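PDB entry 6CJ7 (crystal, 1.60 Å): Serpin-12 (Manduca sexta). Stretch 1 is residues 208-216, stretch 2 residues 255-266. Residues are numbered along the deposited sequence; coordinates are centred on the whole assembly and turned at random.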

# COMPACT_ATOMS: atom_id res chain seq x y z
N ARG A 208 11.63 23.86 9.54
CA ARG A 208 11.33 24.50 8.27
C ARG A 208 9.85 24.80 8.22
O ARG A 208 9.06 24.35 9.07
CB ARG A 208 11.68 23.61 7.06
CG ARG A 208 12.98 22.84 7.16
CD ARG A 208 13.52 22.58 5.78
NE ARG A 208 12.89 21.44 5.14
NH1 ARG A 208 12.66 19.21 4.65
NH2 ARG A 208 14.31 19.91 6.10
N TYR A 209 9.45 25.55 7.20
CA TYR A 209 8.04 25.71 6.90
C TYR A 209 7.54 24.46 6.20
O TYR A 209 8.12 24.01 5.20
CB TYR A 209 7.81 26.96 6.06
CG TYR A 209 7.80 28.22 6.91
CD1 TYR A 209 8.96 28.93 7.15
CD2 TYR A 209 6.62 28.67 7.48
CE1 TYR A 209 8.95 30.07 7.94
CE2 TYR A 209 6.59 29.80 8.26
CZ TYR A 209 7.76 30.49 8.49
OH TYR A 209 7.74 31.63 9.27
N PHE A 210 6.50 23.85 6.75
CA PHE A 210 5.77 22.75 6.13
C PHE A 210 4.29 23.08 6.17
O PHE A 210 3.81 23.73 7.10
CB PHE A 210 5.94 21.41 6.86
CG PHE A 210 7.33 20.88 6.90
CD1 PHE A 210 7.89 20.27 5.79
CD2 PHE A 210 8.06 20.91 8.08
CE1 PHE A 210 9.18 19.75 5.86
CE2 PHE A 210 9.33 20.39 8.13
CZ PHE A 210 9.89 19.81 7.03
N LYS A 211 3.55 22.58 5.18
CA LYS A 211 2.11 22.51 5.33
C LYS A 211 1.80 21.67 6.57
O LYS A 211 2.23 20.52 6.68
CB LYS A 211 1.47 21.92 4.07
CG LYS A 211 1.86 22.69 2.78
CD LYS A 211 1.08 22.17 1.57
CE LYS A 211 1.62 20.84 1.05
NZ LYS A 211 3.10 20.74 0.82
N ALA A 212 1.08 22.26 7.52
CA ALA A 212 0.91 21.62 8.82
C ALA A 212 -0.26 22.27 9.54
O ALA A 212 -0.68 23.38 9.21
CB ALA A 212 2.17 21.71 9.67
N GLY A 213 -0.78 21.56 10.53
CA GLY A 213 -1.86 22.09 11.33
C GLY A 213 -2.31 21.08 12.35
O GLY A 213 -1.64 20.07 12.59
N THR A 214 -3.45 21.37 12.96
CA THR A 214 -4.11 20.46 13.89
C THR A 214 -5.49 20.16 13.36
O THR A 214 -6.29 21.08 13.15
CB THR A 214 -4.20 21.07 15.29
OG1 THR A 214 -2.89 21.43 15.75
CG2 THR A 214 -4.81 20.08 16.26
N HIS A 215 -5.77 18.88 13.12
CA HIS A 215 -7.09 18.45 12.67
C HIS A 215 -7.92 18.11 13.90
O HIS A 215 -7.81 17.02 14.46
CB HIS A 215 -6.97 17.26 11.72
CG HIS A 215 -8.22 17.00 10.93
ND1 HIS A 215 -8.83 17.97 10.17
CD2 HIS A 215 -8.96 15.88 10.79
CE1 HIS A 215 -9.90 17.46 9.59
NE2 HIS A 215 -10.00 16.19 9.95
N LYS A 216 -8.76 19.05 14.33
CA LYS A 216 -9.55 18.83 15.54
C LYS A 216 -10.56 17.69 15.41
O LYS A 216 -10.70 16.93 16.38
CB LYS A 216 -10.25 20.12 15.98
CG LYS A 216 -9.32 21.12 16.67
CD LYS A 216 -8.64 20.55 17.93
CE LYS A 216 -9.56 19.70 18.80
NZ LYS A 216 -8.78 18.87 19.77
N GLU A 255 -10.72 11.90 2.46
CA GLU A 255 -11.10 13.26 2.13
C GLU A 255 -10.46 14.25 3.10
O GLU A 255 -10.00 15.32 2.69
CB GLU A 255 -12.62 13.40 2.13
CG GLU A 255 -13.32 12.64 0.99
CD GLU A 255 -13.28 11.12 1.15
OE1 GLU A 255 -13.27 10.64 2.31
OE2 GLU A 255 -13.24 10.42 0.12
N ASP A 256 -10.41 13.89 4.39
CA ASP A 256 -9.66 14.68 5.36
C ASP A 256 -8.19 14.77 4.96
O ASP A 256 -7.60 15.86 4.96
CB ASP A 256 -9.77 14.07 6.75
CG ASP A 256 -11.15 14.21 7.35
OD1 ASP A 256 -11.79 15.26 7.17
OD2 ASP A 256 -11.59 13.25 8.03
N VAL A 257 -7.59 13.63 4.62
CA VAL A 257 -6.17 13.60 4.27
C VAL A 257 -5.92 14.48 3.04
O VAL A 257 -4.96 15.27 3.02
CB VAL A 257 -5.70 12.15 4.05
CG1 VAL A 257 -4.25 12.13 3.58
CG2 VAL A 257 -5.83 11.36 5.35
N ALA A 258 -6.76 14.37 2.02
CA ALA A 258 -6.58 15.19 0.83
C ALA A 258 -6.58 16.68 1.17
O ALA A 258 -5.80 17.45 0.61
CB ALA A 258 -7.65 14.88 -0.21
N SER A 259 -7.44 17.09 2.11
CA SER A 259 -7.49 18.49 2.52
C SER A 259 -6.21 18.95 3.20
O SER A 259 -5.93 20.16 3.21
CB SER A 259 -8.67 18.73 3.47
OG SER A 259 -8.33 18.38 4.81
N PHE A 260 -5.43 18.03 3.77
CA PHE A 260 -4.19 18.43 4.44
C PHE A 260 -3.19 19.04 3.46
O PHE A 260 -2.34 19.84 3.87
CB PHE A 260 -3.56 17.22 5.15
CG PHE A 260 -4.40 16.67 6.27
CD1 PHE A 260 -5.35 17.46 6.92
CD2 PHE A 260 -4.23 15.36 6.69
CE1 PHE A 260 -6.11 16.93 7.96
CE2 PHE A 260 -5.00 14.83 7.72
CZ PHE A 260 -5.93 15.62 8.35
N LEU A 261 -3.29 18.69 2.17
CA LEU A 261 -2.42 19.30 1.17
C LEU A 261 -2.75 20.77 0.93
O LEU A 261 -1.97 21.46 0.26
CB LEU A 261 -2.51 18.52 -0.15
CG LEU A 261 -1.88 17.12 -0.23
CD1 LEU A 261 -0.53 17.07 0.45
CD2 LEU A 261 -2.81 16.03 0.33
N ASP A 262 -3.87 21.26 1.45
CA ASP A 262 -4.23 22.67 1.35
C ASP A 262 -3.90 23.46 2.60
O ASP A 262 -4.21 24.66 2.66
CB ASP A 262 -5.73 22.80 1.03
CG ASP A 262 -6.10 22.17 -0.29
OD1 ASP A 262 -5.28 22.24 -1.22
OD2 ASP A 262 -7.21 21.61 -0.39
N LEU A 263 -3.29 22.83 3.60
CA LEU A 263 -2.94 23.54 4.82
C LEU A 263 -1.88 24.60 4.52
O LEU A 263 -0.98 24.37 3.70
CB LEU A 263 -2.41 22.57 5.87
CG LEU A 263 -3.43 21.65 6.54
CD1 LEU A 263 -2.71 20.55 7.31
CD2 LEU A 263 -4.33 22.46 7.46
N PRO A 264 -1.96 25.77 5.16
CA PRO A 264 -0.95 26.79 4.92
C PRO A 264 0.37 26.40 5.54
O PRO A 264 0.41 25.61 6.50
CB PRO A 264 -1.55 28.04 5.61
CG PRO A 264 -2.32 27.46 6.74
CD PRO A 264 -2.90 26.16 6.22
N PRO A 265 1.48 26.89 5.01
CA PRO A 265 2.78 26.56 5.60
C PRO A 265 2.89 27.13 7.01
O PRO A 265 2.44 28.25 7.28
CB PRO A 265 3.79 27.21 4.65
CG PRO A 265 3.03 27.47 3.39
CD PRO A 265 1.63 27.76 3.83
N LYS A 266 3.48 26.34 7.91
CA LYS A 266 3.75 26.75 9.27
C LYS A 266 5.21 26.49 9.59
O LYS A 266 5.82 25.56 9.07
CB LYS A 266 2.86 25.99 10.29
CG LYS A 266 1.38 26.33 10.24
CD LYS A 266 1.16 27.82 10.52
CE LYS A 266 -0.05 28.36 9.77
NZ LYS A 266 0.31 29.46 8.83

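What holds the two backbones together? A single antiparallel pair, Phe210 with Lys266, supplies both hydrogen bonds that cross between the stretches. Phe210 N donates to Lys266 O at 3.0 Å, and Lys266 N donates to Phe210 O at 2.8 Å, the latter closer to linear at 166°. Each residue thus has its amide and its carbonyl satisfied by the other. The two carbonyls also take CA-H...O contacts: Tyr209 CA lies 3.1 Å from Lys266 O, and Pro265 CA lies 3.4 Å from Phe210 O. The side chains of Phe210 and Lys266 share one face of the sheet.

Why do the hydrogen bonds not run on past Phe210? The next pair, Lys211 with Pro265, is of the non-hydrogen-bonded kind. The chain turns a corner at Lys211, and Ala212 N lies 3.6 Å from Pro264 O, not hydrogen-bonded to it. Beyond the corner the contact passes to side chains. The CD1 of Leu263 packs 3.7 Å from Ala212 C and 3.9 Å from Gly213 N. Gly213 has no side chain, and a CB at its ideal position would sit a tight 3.3 Å from Leu263 CD2.

How do the two lysines lie in the contact? Lys266 NZ turns back to its own stretch and donates to Pro265 O at 2.9 Å, while its aliphatic part lies against stretch 1, with Lys266 CG 3.7 Å from Ala212 O. Lys211 meets stretch 2 through its methylenes: Lys211 CG is 3.4 Å from Leu263 O, and Lys211 CD is 3.4 Å from Leu261 O. These are carbon-to-oxygen contacts and satisfy neither carbonyl.

How does the helix meet His215? It does so mainly through an aromatic pair, in which the edge of Phe260 points toward the face of the imidazole. The centroids are 5.0 Å apart and the planes stand at 78°, with Phe260 CE1 3.6 Å from His215 CG. Asp256 also reaches this ring, its OD1 3.4 Å from His215 NE2, a distance at which the geometry leaves a hydrogen bond open. Its other oxygen, OD2, is hydrogen-bonded elsewhere in the structure.

Which polar groups around Ser259 and Phe260 are met within stretch 2? Ser259 OG donates to Asp256 O at 2.6 Å, and that carbonyl also accepts a weak bond from Phe260 N at 3.3 Å; Phe260 N also donates to Val257 O at 2.9 Å. A type I turn from Phe260 to Leu263 follows, closed by Leu263 N donating to Phe260 O at 3.1 Å.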